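Local coordinates for glutamate--LysW ligase ArgX (Sulfolobus tokodaii, PDB 3VPB), which catalyses the ATP-dependent joining of the amino group of glutamate to the gamma-carboxyl group of the C-terminal glutamate of the carrier protein LysW, in arginine biosynthesis, at the interface of chains A and B. Numbering follows the deposited sequence. Chains: chain A/B, Putative acetylornithine deacetylase.

Contact 1: the interface of chains A and B. Residues chain A 61-62, 65, 78, 82; chain B 82, 86, 88-89, 93.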
loop_
_atom_site.group_PDB
_atom_site.type_symbol
_atom_site.label_atom_id
_atom_site.label_comp_id
_atom_site.label_asym_id
_atom_site.label_seq_id
_atom_site.Cartn_x
_atom_site.Cartn_y
_atom_site.Cartn_z
ATOM N N LEU A 61 -2.428 20.891 1.714
ATOM C CA LEU A 61 -1.133 21.251 2.243
ATOM C C LEU A 61 -0.208 21.798 1.155
ATOM O O LEU A 61 0.353 22.863 1.290
ATOM C CB LEU A 61 -0.500 20.053 2.968
ATOM C CG LEU A 61 0.937 20.219 3.482
ATOM C CD1 LEU A 61 0.959 21.345 4.573
ATOM C CD2 LEU A 61 1.480 18.946 4.073
ATOM N N TYR A 62 -0.074 21.072 0.059
ATOM C CA TYR A 62 0.912 21.430 -0.959
ATOM C C TYR A 62 0.459 22.583 -1.841
ATOM O O TYR A 62 1.290 23.402 -2.263
ATOM C CB TYR A 62 1.283 20.188 -1.801
ATOM C CG TYR A 62 1.978 19.101 -0.992
ATOM C CD1 TYR A 62 1.777 17.750 -1.286
ATOM C CD2 TYR A 62 2.822 19.420 0.088
ATOM C CE1 TYR A 62 2.425 16.748 -0.551
ATOM C CE2 TYR A 62 3.462 18.415 0.838
ATOM C CZ TYR A 62 3.245 17.078 0.493
ATOM O OH TYR A 62 3.840 16.085 1.197
ATOM N N ALA A 65 1.132 25.625 0.260
ATOM C CA ALA A 65 2.567 25.941 0.235
ATOM C C ALA A 65 3.047 26.602 -1.059
ATOM O O ALA A 65 3.823 27.567 -1.007
ATOM C CB ALA A 65 3.399 24.703 0.547
ATOM N N SER A 78 -0.369 26.873 5.200
ATOM C CA SER A 78 0.250 25.540 5.164
ATOM C C SER A 78 0.668 25.092 6.569
ATOM O O SER A 78 0.621 23.916 6.882
ATOM C CB SER A 78 1.442 25.516 4.195
ATOM O OG SER A 78 2.505 26.302 4.733
ATOM N N ASN A 82 -0.795 21.671 8.270
ATOM C CA ASN A 82 0.121 20.649 8.745
ATOM C C ASN A 82 -0.191 20.258 10.201
ATOM O O ASN A 82 -0.243 19.063 10.552
ATOM C CB ASN A 82 1.562 21.127 8.564
ATOM C CG ASN A 82 2.456 20.098 7.879
ATOM O OD1 ASN A 82 3.551 20.424 7.445
ATOM N ND2 ASN A 82 1.985 18.862 7.767
ATOM N N ASN B 82 8.946 18.619 10.374
ATOM C CA ASN B 82 7.817 18.693 9.437
ATOM C C ASN B 82 8.231 19.383 8.126
ATOM O O ASN B 82 7.984 18.875 7.016
ATOM C CB ASN B 82 6.668 19.453 10.112
ATOM C CG ASN B 82 5.308 18.721 10.042
ATOM O OD1 ASN B 82 5.157 17.660 9.430
ATOM N ND2 ASN B 82 4.313 19.309 10.680
ATOM N N ASP B 86 9.767 17.505 4.377
ATOM C CA ASP B 86 8.896 17.656 3.222
ATOM C C ASP B 86 9.478 18.639 2.220
ATOM O O ASP B 86 9.575 19.850 2.507
ATOM C CB ASP B 86 7.521 18.106 3.664
ATOM C CG ASP B 86 6.508 17.979 2.552
ATOM O OD1 ASP B 86 5.619 17.130 2.706
ATOM O OD2 ASP B 86 6.625 18.712 1.525
ATOM N N ILE B 88 8.410 19.917 -0.565
ATOM C CA ILE B 88 7.538 21.020 -1.036
ATOM C C ILE B 88 7.474 22.135 0.004
ATOM O O ILE B 88 7.564 23.322 -0.349
ATOM C CB ILE B 88 6.121 20.524 -1.456
ATOM C CG1 ILE B 88 6.239 19.627 -2.695
ATOM C CG2 ILE B 88 5.133 21.731 -1.675
ATOM C CD1 ILE B 88 4.984 18.815 -3.015
ATOM N N LEU B 89 7.341 21.754 1.276
ATOM C CA LEU B 89 7.308 22.757 2.358
ATOM C C LEU B 89 8.645 23.502 2.467
ATOM O O LEU B 89 8.675 24.720 2.719
ATOM C CB LEU B 89 6.937 22.090 3.692
ATOM C CG LEU B 89 5.591 21.351 3.694
ATOM C CD1 LEU B 89 5.330 20.969 5.109
ATOM C CD2 LEU B 89 4.450 22.215 3.120
ATOM N N LYS B 93 9.344 27.748 1.709
ATOM C CA LYS B 93 10.010 28.689 2.628
ATOM C C LYS B 93 11.241 29.285 1.949
ATOM O O LYS B 93 11.456 30.502 1.985
ATOM C CB LYS B 93 10.435 28.011 3.929
ATOM C CG LYS B 93 9.314 27.658 4.902
ATOM C CD LYS B 93 8.444 28.851 5.284
ATOM C CE LYS B 93 7.383 28.461 6.341
ATOM N NZ LYS B 93 6.266 27.649 5.776
#

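Contact 2: the interface of chains A and B. Residues chain A 105-107, 112, 116; chain B 37-39.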
loop_
_atom_site.group_PDB
_atom_site.type_symbol
_atom_site.label_atom_id
_atom_site.label_comp_id
_atom_site.label_asym_id
_atom_site.label_seq_id
_atom_site.Cartn_x
_atom_site.Cartn_y
_atom_site.Cartn_z
ATOM N N ILE A 105 -1.639 8.251 24.909
ATOM C CA ILE A 105 -0.295 7.679 24.842
ATOM C C ILE A 105 -0.016 7.407 23.365
ATOM O O ILE A 105 -0.905 6.953 22.657
ATOM C CB ILE A 105 -0.157 6.310 25.580
ATOM C CG1 ILE A 105 -0.722 6.327 27.002
ATOM C CG2 ILE A 105 1.314 5.907 25.658
ATOM C CD1 ILE A 105 -0.925 4.878 27.596
ATOM N N ILE A 106 1.200 7.692 22.894
ATOM C CA ILE A 106 1.523 7.506 21.475
ATOM C C ILE A 106 2.399 6.262 21.351
ATOM O O ILE A 106 3.364 6.125 22.085
ATOM C CB ILE A 106 2.260 8.723 20.909
ATOM C CG1 ILE A 106 1.416 9.995 21.094
ATOM C CG2 ILE A 106 2.655 8.530 19.415
ATOM C CD1 ILE A 106 -0.066 9.856 20.612
ATOM N N ALA A 107 2.046 5.373 20.423
ATOM C CA ALA A 107 2.803 4.141 20.179
ATOM C C ALA A 107 3.203 4.098 18.716
ATOM O O ALA A 107 2.346 4.258 17.823
ATOM C CB ALA A 107 1.966 2.915 20.534
ATOM N N ALA A 112 5.109 -1.324 20.661
ATOM C CA ALA A 112 4.743 -0.188 21.507
ATOM C C ALA A 112 3.220 -0.067 21.742
ATOM O O ALA A 112 2.781 0.284 22.830
ATOM C CB ALA A 112 5.262 1.087 20.924
ATOM N N ALA A 116 1.183 -0.011 25.255
ATOM C CA ALA A 116 0.255 1.080 25.601
ATOM C C ALA A 116 -1.120 0.567 26.041
ATOM O O ALA A 116 -1.714 1.120 26.961
ATOM C CB ALA A 116 0.114 2.091 24.440
ATOM N N PRO B 37 6.086 3.022 24.154
ATOM C CA PRO B 37 5.128 4.096 23.903
ATOM C C PRO B 37 5.500 5.338 24.711
ATOM O O PRO B 37 6.212 5.208 25.712
ATOM C CB PRO B 37 3.816 3.524 24.426
ATOM C CG PRO B 37 4.210 2.557 25.474
ATOM C CD PRO B 37 5.531 1.971 25.021
ATOM N N LEU B 38 5.043 6.507 24.258
ATOM C CA LEU B 38 5.352 7.813 24.881
ATOM C C LEU B 38 4.072 8.515 25.302
ATOM O O LEU B 38 3.222 8.802 24.461
ATOM C CB LEU B 38 6.117 8.705 23.892
ATOM C CG LEU B 38 7.530 8.270 23.453
ATOM C CD1 LEU B 38 8.220 9.378 22.641
ATOM C CD2 LEU B 38 8.371 7.913 24.653
ATOM N N PRO B 39 3.927 8.823 26.608
ATOM C CA PRO B 39 2.647 9.411 27.012
ATOM C C PRO B 39 2.648 10.928 26.921
ATOM O O PRO B 39 3.712 11.550 27.077
ATOM C CB PRO B 39 2.519 8.983 28.475
ATOM C CG PRO B 39 3.919 8.827 28.957
ATOM C CD PRO B 39 4.821 8.577 27.762
#

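Contact 1: the interface of chains A and B
A:Tyr62 and B:Ile88 meet from helical backbones, A:57-69 on one side and B:87-96 on the other, and helix 78-84 of each chain completes this helix-to-helix patch of a homotetrameric RimK-family (LysX subfamily) ATP-grasp ligase. The phenol OH of A:Tyr62 donates a hydrogen bond to the carboxylate OD1 of B:Asp86 at 2.6 Å, entering on the syn lone pair. That oxygen sits at the ring's edge, in its plane, although the carboxylate as a whole is turned 46° from the ring. B:Asp86 immediately precedes helix B:87-96, and its other oxygen, OD2, accepts the backbone N of B:Leu89 at 3.1 Å, capping the first turn; the two bonds together probably hold the carboxylate at this turn. Over one face of the tyrosine ring lies the CD1 methyl of B:Ile88, 3.7 Å from the ring centroid and shifted toward the rim. CG1 lies anti to the carbonyl carbon (chi1 -66°) and the chain then runs out extended to CD1, so that the isoleucine and tyrosine side chains cross at about a right angle. Next along the helix, B:Leu89 divides its branches: CD2 packs 3.7 Å from CB of A:Ala65 and 3.9 Å from CD1 of A:Leu61, while CD1 lies 4.1 Å from the amide carbon CG of A:Asn82. Beyond it the amides of A:Asn82 and B:Asn82 arrive from opposite directions and stack, their planes 19° apart and their CG atoms separated by 3.8 Å.

Contact 2: the interface of chains A and B
The backbones of A:Ile106 and B:Leu38 pair as an antiparallel beta bridge, each residue giving its N-H to the other's carbonyl. From A:Ile106 N to B:Leu38 O the distance is 2.8 Å. The return bond, B:Leu38 N to A:Ile106 O, is also 2.8 Å long. A neighbouring bridge sets A:Ile105 opposite B:Pro39, so the short strand B:38-39 runs antiparallel beside strand A:104-107.

Around this polar centre the packing is aliphatic. The gamma-methyl CG2 of A:Ile105, placed anti to its own backbone nitrogen by a chi1 of -49° for CG1, lies alongside the B:Pro37 ring and touches its CB at 3.7 Å. The same methyl reaches CA of B:Pro39 at 4.0 Å, bridging both prolines that flank B:Leu38. B:Pro37 also leans on helix A:110-120: its CB meets the A:Ala116 CB at 4.0 Å, and its CG lies 3.8 Å from the backbone O of A:Ala112. The small alanine side chains are likely to be what lets the pyrrolidine ring settle between strand and helix. A glycine in place of B:Pro37 would probably leave a gap beside the A:Ile105 methyl and A:Ala116, and free the backbone leading into the bridge to turn.

Further out, strand A:104-107 and helix A:110-120, joined by a short connection, present the two surfaces that position the proline. The site pairs a short strand of one subunit with a strand of its neighbour, tying two subunits of the homotetramer together.

Contact 1 and contact 2 belong to one two-fold symmetric interface, with the centres of their C-alpha atoms about 27 Å apart. They have no residue in common, and use different elements: helices 57-69, 78-84 and 87-96 in the first, strands 38-39 and 104-107 with helix 110-120 in the second. Because each has a twin with the chains exchanged, every subunit offers both halves of both contacts. Side-chain packing in contact 1 and backbone pairing in contact 2 therefore grip the same two subunits at separated places, which probably restricts their rocking against each other within the homotetramer.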